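Local structure of Lmo2125 protein (Listeria monocytogenes serovar 1/2a, 5TU0) at residues I72-L86 with Q99-A111. The protein binds maltose outside the cell membrane and, as a lipoprotein of the solute-binding family, probably delivers it to a membrane transporter. The protein carries 2 engineered substitutions. Sequence-based numbering, arbitrary orientation.
Sequences IGSLGQQGHLAEVKL and QVTIDDKIYGAPA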
loop_
_atom_site.group_PDB
_atom_site.type_symbol
_atom_site.label_atom_id
_atom_site.label_comp_id
_atom_site.label_asym_id
_atom_site.label_seq_id
_atom_site.Cartn_x
_atom_site.Cartn_y
_atom_site.Cartn_z
ATOM N N ILE A 72 -7.619 7.440 -6.454
ATOM C CA ILE A 72 -9.079 7.642 -6.549
ATOM C C ILE A 72 -9.503 9.083 -6.328
ATOM O O ILE A 72 -10.276 9.631 -7.110
ATOM C CB ILE A 72 -9.844 6.674 -5.627
ATOM C CG1 ILE A 72 -9.650 5.247 -6.143
ATOM C CG2 ILE A 72 -11.331 7.027 -5.583
ATOM C CD1 ILE A 72 -10.260 4.145 -5.291
ATOM N N GLY A 73 -8.979 9.700 -5.281
ATOM C CA GLY A 73 -9.281 11.100 -4.983
ATOM C C GLY A 73 -8.927 12.010 -6.144
ATOM O O GLY A 73 -9.741 12.839 -6.580
ATOM N N SER A 74 -7.727 11.836 -6.667
ATOM C CA SER A 74 -7.274 12.658 -7.793
ATOM C C SER A 74 -8.127 12.490 -9.059
ATOM O O SER A 74 -8.424 13.469 -9.747
ATOM C CB SER A 74 -5.824 12.342 -8.133
ATOM O OG SER A 74 -5.465 13.009 -9.320
ATOM N N LEU A 75 -8.499 11.251 -9.381
ATOM C CA LEU A 75 -9.297 11.015 -10.569
ATOM C C LEU A 75 -10.694 11.589 -10.362
ATOM O O LEU A 75 -11.337 12.047 -11.307
ATOM C CB LEU A 75 -9.350 9.522 -10.918
ATOM C CG LEU A 75 -8.000 8.948 -11.375
ATOM C CD1 LEU A 75 -7.986 7.435 -11.313
ATOM C CD2 LEU A 75 -7.649 9.441 -12.766
ATOM N N GLY A 76 -11.167 11.554 -9.121
ATOM C CA GLY A 76 -12.482 12.120 -8.810
ATOM C C GLY A 76 -12.475 13.632 -8.936
ATOM O O GLY A 76 -13.384 14.210 -9.528
ATOM N N GLN A 77 -11.457 14.277 -8.366
ATOM C CA GLN A 77 -11.331 15.739 -8.452
ATOM C C GLN A 77 -11.224 16.242 -9.883
ATOM O O GLN A 77 -11.792 17.283 -10.232
ATOM C CB GLN A 77 -10.098 16.233 -7.688
ATOM C CG GLN A 77 -10.237 16.214 -6.193
ATOM C CD GLN A 77 -9.013 16.816 -5.502
ATOM O OE1 GLN A 77 -7.855 16.539 -5.875
ATOM N NE2 GLN A 77 -9.261 17.616 -4.483
ATOM N N GLN A 78 -10.495 15.494 -10.706
ATOM C CA GLN A 78 -10.293 15.843 -12.111
ATOM C C GLN A 78 -11.530 15.627 -12.979
ATOM O O GLN A 78 -11.503 15.950 -14.148
ATOM C CB GLN A 78 -9.128 15.050 -12.693
ATOM C CG GLN A 78 -7.766 15.441 -12.134
ATOM C CD GLN A 78 -6.672 14.508 -12.614
ATOM O OE1 GLN A 78 -6.936 13.542 -13.334
ATOM N NE2 GLN A 78 -5.441 14.783 -12.214
ATOM N N GLY A 79 -12.593 15.057 -12.415
ATOM C CA GLY A 79 -13.837 14.851 -13.149
ATOM C C GLY A 79 -13.951 13.567 -13.950
ATOM O O GLY A 79 -14.908 13.408 -14.718
ATOM N N HIS A 80 -13.025 12.625 -13.755
ATOM C CA HIS A 80 -13.044 11.368 -14.531
ATOM C C HIS A 80 -13.856 10.223 -13.899
ATOM O O HIS A 80 -14.228 9.270 -14.589
ATOM C CB HIS A 80 -11.608 10.905 -14.796
ATOM C CG HIS A 80 -10.745 11.951 -15.434
ATOM N ND1 HIS A 80 -11.073 12.566 -16.624
ATOM C CD2 HIS A 80 -9.551 12.468 -15.063
ATOM C CE1 HIS A 80 -10.129 13.427 -16.949
ATOM N NE2 HIS A 80 -9.191 13.383 -16.020
ATOM N N LEU A 81 -14.105 10.292 -12.588
ATOM C CA LEU A 81 -14.889 9.266 -11.887
ATOM C C LEU A 81 -16.202 9.832 -11.363
ATOM O O LEU A 81 -16.259 10.964 -10.919
ATOM C CB LEU A 81 -14.107 8.705 -10.696
ATOM C CG LEU A 81 -12.743 8.104 -11.031
ATOM C CD1 LEU A 81 -12.072 7.619 -9.768
ATOM C CD2 LEU A 81 -12.883 6.980 -12.039
ATOM N N ALA A 82 -17.243 9.018 -11.386
ATOM C CA ALA A 82 -18.540 9.410 -10.855
ATOM C C ALA A 82 -18.558 9.299 -9.330
ATOM O O ALA A 82 -17.906 8.427 -8.778
ATOM C CB ALA A 82 -19.613 8.483 -11.418
ATOM N N GLU A 83 -19.331 10.147 -8.662
ATOM C CA GLU A 83 -19.564 9.980 -7.224
ATOM C C GLU A 83 -20.448 8.751 -7.085
ATOM O O GLU A 83 -21.376 8.572 -7.879
ATOM C CB GLU A 83 -20.283 11.177 -6.604
ATOM C CG GLU A 83 -19.480 12.447 -6.619
ATOM C CD GLU A 83 -20.237 13.607 -5.999
ATOM O OE1 GLU A 83 -20.864 13.425 -4.931
ATOM O OE2 GLU A 83 -20.193 14.700 -6.591
ATOM N N VAL A 84 -20.144 7.899 -6.108
ATOM C CA VAL A 84 -20.880 6.644 -5.898
ATOM C C VAL A 84 -21.252 6.480 -4.444
ATOM O O VAL A 84 -20.713 7.183 -3.561
ATOM C CB VAL A 84 -20.053 5.414 -6.340
ATOM C CG1 VAL A 84 -19.856 5.428 -7.851
ATOM C CG2 VAL A 84 -18.698 5.369 -5.618
ATOM N N LYS A 85 -22.167 5.554 -4.197
ATOM C CA LYS A 85 -22.610 5.256 -2.837
ATOM C C LYS A 85 -21.981 3.950 -2.399
ATOM O O LYS A 85 -21.635 3.103 -3.238
ATOM C CB LYS A 85 -24.127 5.143 -2.759
ATOM C CG LYS A 85 -24.884 6.371 -3.239
ATOM C CD LYS A 85 -26.382 6.171 -3.069
ATOM C CE LYS A 85 -27.187 7.333 -3.641
ATOM N NZ LYS A 85 -26.838 8.625 -2.987
ATOM N N LEU A 86 -21.834 3.791 -1.082
ATOM C CA LEU A 86 -21.305 2.562 -0.500
ATOM C C LEU A 86 -22.460 1.711 0.021
ATOM O O LEU A 86 -22.873 1.839 1.175
ATOM C CB LEU A 86 -20.325 2.872 0.622
ATOM C CG LEU A 86 -19.128 3.725 0.230
ATOM C CD1 LEU A 86 -18.249 3.948 1.450
ATOM C CD2 LEU A 86 -18.344 3.079 -0.898
ATOM N N GLN A 99 -10.581 6.029 2.461
ATOM C CA GLN A 99 -9.700 5.682 1.321
ATOM C C GLN A 99 -10.246 6.111 -0.038
ATOM O O GLN A 99 -9.489 6.383 -0.957
ATOM C CB GLN A 99 -9.525 4.161 1.234
ATOM C CG GLN A 99 -8.745 3.513 2.357
ATOM C CD GLN A 99 -7.248 3.703 2.219
ATOM O OE1 GLN A 99 -6.788 4.610 1.534
ATOM N NE2 GLN A 99 -6.491 2.849 2.869
ATOM N N VAL A 100 -11.565 6.099 -0.163
ATOM C CA VAL A 100 -12.228 6.423 -1.419
ATOM C C VAL A 100 -12.918 7.786 -1.365
ATOM O O VAL A 100 -13.737 8.099 -2.232
ATOM C CB VAL A 100 -13.273 5.325 -1.765
ATOM C CG1 VAL A 100 -12.589 4.004 -2.051
ATOM C CG2 VAL A 100 -14.297 5.156 -0.644
ATOM N N THR A 101 -12.551 8.606 -0.381
ATOM C CA THR A 101 -13.194 9.889 -0.168
ATOM C C THR A 101 -12.214 11.070 -0.272
ATOM O O THR A 101 -11.089 11.008 0.235
ATOM C CB THR A 101 -13.878 9.910 1.238
ATOM O OG1 THR A 101 -14.820 8.824 1.350
ATOM C CG2 THR A 101 -14.590 11.221 1.497
ATOM N N ILE A 102 -12.649 12.138 -0.939
ATOM C CA ILE A 102 -11.879 13.387 -1.011
ATOM C C ILE A 102 -12.894 14.527 -1.029
ATOM O O ILE A 102 -13.929 14.402 -1.681
ATOM C CB ILE A 102 -10.910 13.451 -2.219
ATOM C CG1 ILE A 102 -9.909 14.605 -2.034
ATOM C CG2 ILE A 102 -11.660 13.587 -3.535
ATOM C CD1 ILE A 102 -8.770 14.615 -3.022
ATOM N N ASP A 103 -12.627 15.606 -0.282
ATOM C CA ASP A 103 -13.566 16.759 -0.206
ATOM C C ASP A 103 -14.988 16.290 0.184
ATOM O O ASP A 103 -15.973 16.807 -0.345
ATOM C CB ASP A 103 -13.667 17.497 -1.561
ATOM C CG ASP A 103 -12.322 17.958 -2.114
ATOM O OD1 ASP A 103 -11.588 18.669 -1.390
ATOM O OD2 ASP A 103 -12.029 17.641 -3.303
ATOM N N ASP A 104 -15.092 15.326 1.094
ATOM C CA ASP A 104 -16.400 14.801 1.512
ATOM C C ASP A 104 -17.232 14.234 0.350
ATOM O O ASP A 104 -18.466 14.294 0.384
ATOM C CB ASP A 104 -17.207 15.869 2.267
ATOM C CG ASP A 104 -16.455 16.431 3.463
ATOM O OD1 ASP A 104 -15.607 15.709 4.022
ATOM O OD2 ASP A 104 -16.704 17.589 3.849
ATOM N N LYS A 105 -16.559 13.723 -0.687
ATOM C CA LYS A 105 -17.236 13.056 -1.823
ATOM C C LYS A 105 -16.633 11.662 -2.026
ATOM O O LYS A 105 -15.420 11.500 -1.932
ATOM C CB LYS A 105 -17.107 13.893 -3.095
ATOM C CG LYS A 105 -17.803 15.242 -3.020
ATOM C CD LYS A 105 -17.726 15.973 -4.345
ATOM C CE LYS A 105 -18.338 17.363 -4.275
ATOM N NZ LYS A 105 -17.534 18.282 -3.408
ATOM N N ILE A 106 -17.486 10.669 -2.295
ATOM C CA ILE A 106 -17.062 9.276 -2.434
ATOM C C ILE A 106 -16.900 8.926 -3.909
ATOM O O ILE A 106 -17.853 9.077 -4.694
ATOM C CB ILE A 106 -18.094 8.352 -1.768
ATOM C CG1 ILE A 106 -18.145 8.630 -0.253
ATOM C CG2 ILE A 106 -17.773 6.878 -2.034
ATOM C CD1 ILE A 106 -19.377 8.066 0.437
ATOM N N TYR A 107 -15.703 8.472 -4.282
ATOM C CA TYR A 107 -15.390 8.127 -5.681
ATOM C C TYR A 107 -15.046 6.648 -5.988
ATOM O O TYR A 107 -14.581 6.321 -7.082
ATOM C CB TYR A 107 -14.298 9.047 -6.204
ATOM C CG TYR A 107 -14.710 10.489 -6.311
ATOM C CD1 TYR A 107 -15.622 10.901 -7.289
ATOM C CD2 TYR A 107 -14.155 11.468 -5.478
ATOM C CE1 TYR A 107 -15.994 12.229 -7.414
ATOM C CE2 TYR A 107 -14.528 12.791 -5.599
ATOM C CZ TYR A 107 -15.440 13.168 -6.573
ATOM O OH TYR A 107 -15.818 14.476 -6.709
ATOM N N GLY A 108 -15.319 5.761 -5.047
ATOM C CA GLY A 108 -15.101 4.352 -5.253
ATOM C C GLY A 108 -15.613 3.531 -4.116
ATOM O O GLY A 108 -16.029 4.074 -3.090
ATOM N N ALA A 109 -15.583 2.213 -4.308
ATOM C CA ALA A 109 -16.014 1.256 -3.303
ATOM C C ALA A 109 -14.809 0.385 -2.958
ATOM O O ALA A 109 -14.291 -0.314 -3.826
ATOM C CB ALA A 109 -17.155 0.409 -3.846
ATOM N N PRO A 110 -14.354 0.408 -1.688
ATOM C CA PRO A 110 -13.183 -0.398 -1.310
ATOM C C PRO A 110 -13.364 -1.881 -1.563
ATOM O O PRO A 110 -14.435 -2.431 -1.251
ATOM C CB PRO A 110 -13.044 -0.147 0.192
ATOM C CG PRO A 110 -13.759 1.105 0.444
ATOM C CD PRO A 110 -14.821 1.255 -0.583
ATOM N N ALA A 111 -12.308 -2.514 -2.088
ATOM C CA ALA A 111 -12.347 -3.909 -2.458
ATOM C C ALA A 111 -11.195 -4.775 -1.919
ATOM O O ALA A 111 -11.421 -5.941 -1.563
ATOM C CB ALA A 111 -12.371 -3.995 -3.967
HETATM O O HOH W 1 -8.432 8.116 -2.667
HETATM O O HOH W 2 -16.256 6.158 -9.099
HETATM O O HOH W 3 -20.219 11.458 -2.420
HETATM O O HOH W 4 -18.062 15.086 -7.929
#
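The ring of Tyr-107 lies flat against helix 69-77, with Gly-76 CA 3.5 Å from the ring centroid and almost on its normal, a CH-pi contact. No side chain on Gly-76 intervenes. Ala-82 O approaches the ring edge, and Glu-83 CG passes 3.6 Å from Tyr-107 CE1. A chi1 of -67° sets Ile-72 CG2 opposite the backbone N, 3.6 Å from Tyr-107 CB; CD1 meets Val-100. The Gln-77 side chain crosses that of Ile-102 at about a right angle, CD resting 3.3 Å from Ile-102 CD1, and donates an NE2 hydrogen to the syn side of Asp-103 OD2 (3.0 Å, 161°). Val-84 N bonds Ile-106 O at 2.9 Å, and Leu-86 CD2 packs on Ile-106, Ala-109 and Pro-110. One water bridges Tyr-107 OH and Glu-83 OE2; another lies within hydrogen-bonding reach of both Ala-82 O and Tyr-107 O. A type I' turn from Ile-102 to Lys-105 presents Asp-103, and a Schellman motif at Gly-79 turns the chain back. A beta-hairpin and the strand continuing from it pack on a helix end and following loop in one lobe of the periplasmic-binding-protein fold; this helix carries Asp-70 of the sugar pocket, the Ile-72 side chain about 11 Å from a bound glucose.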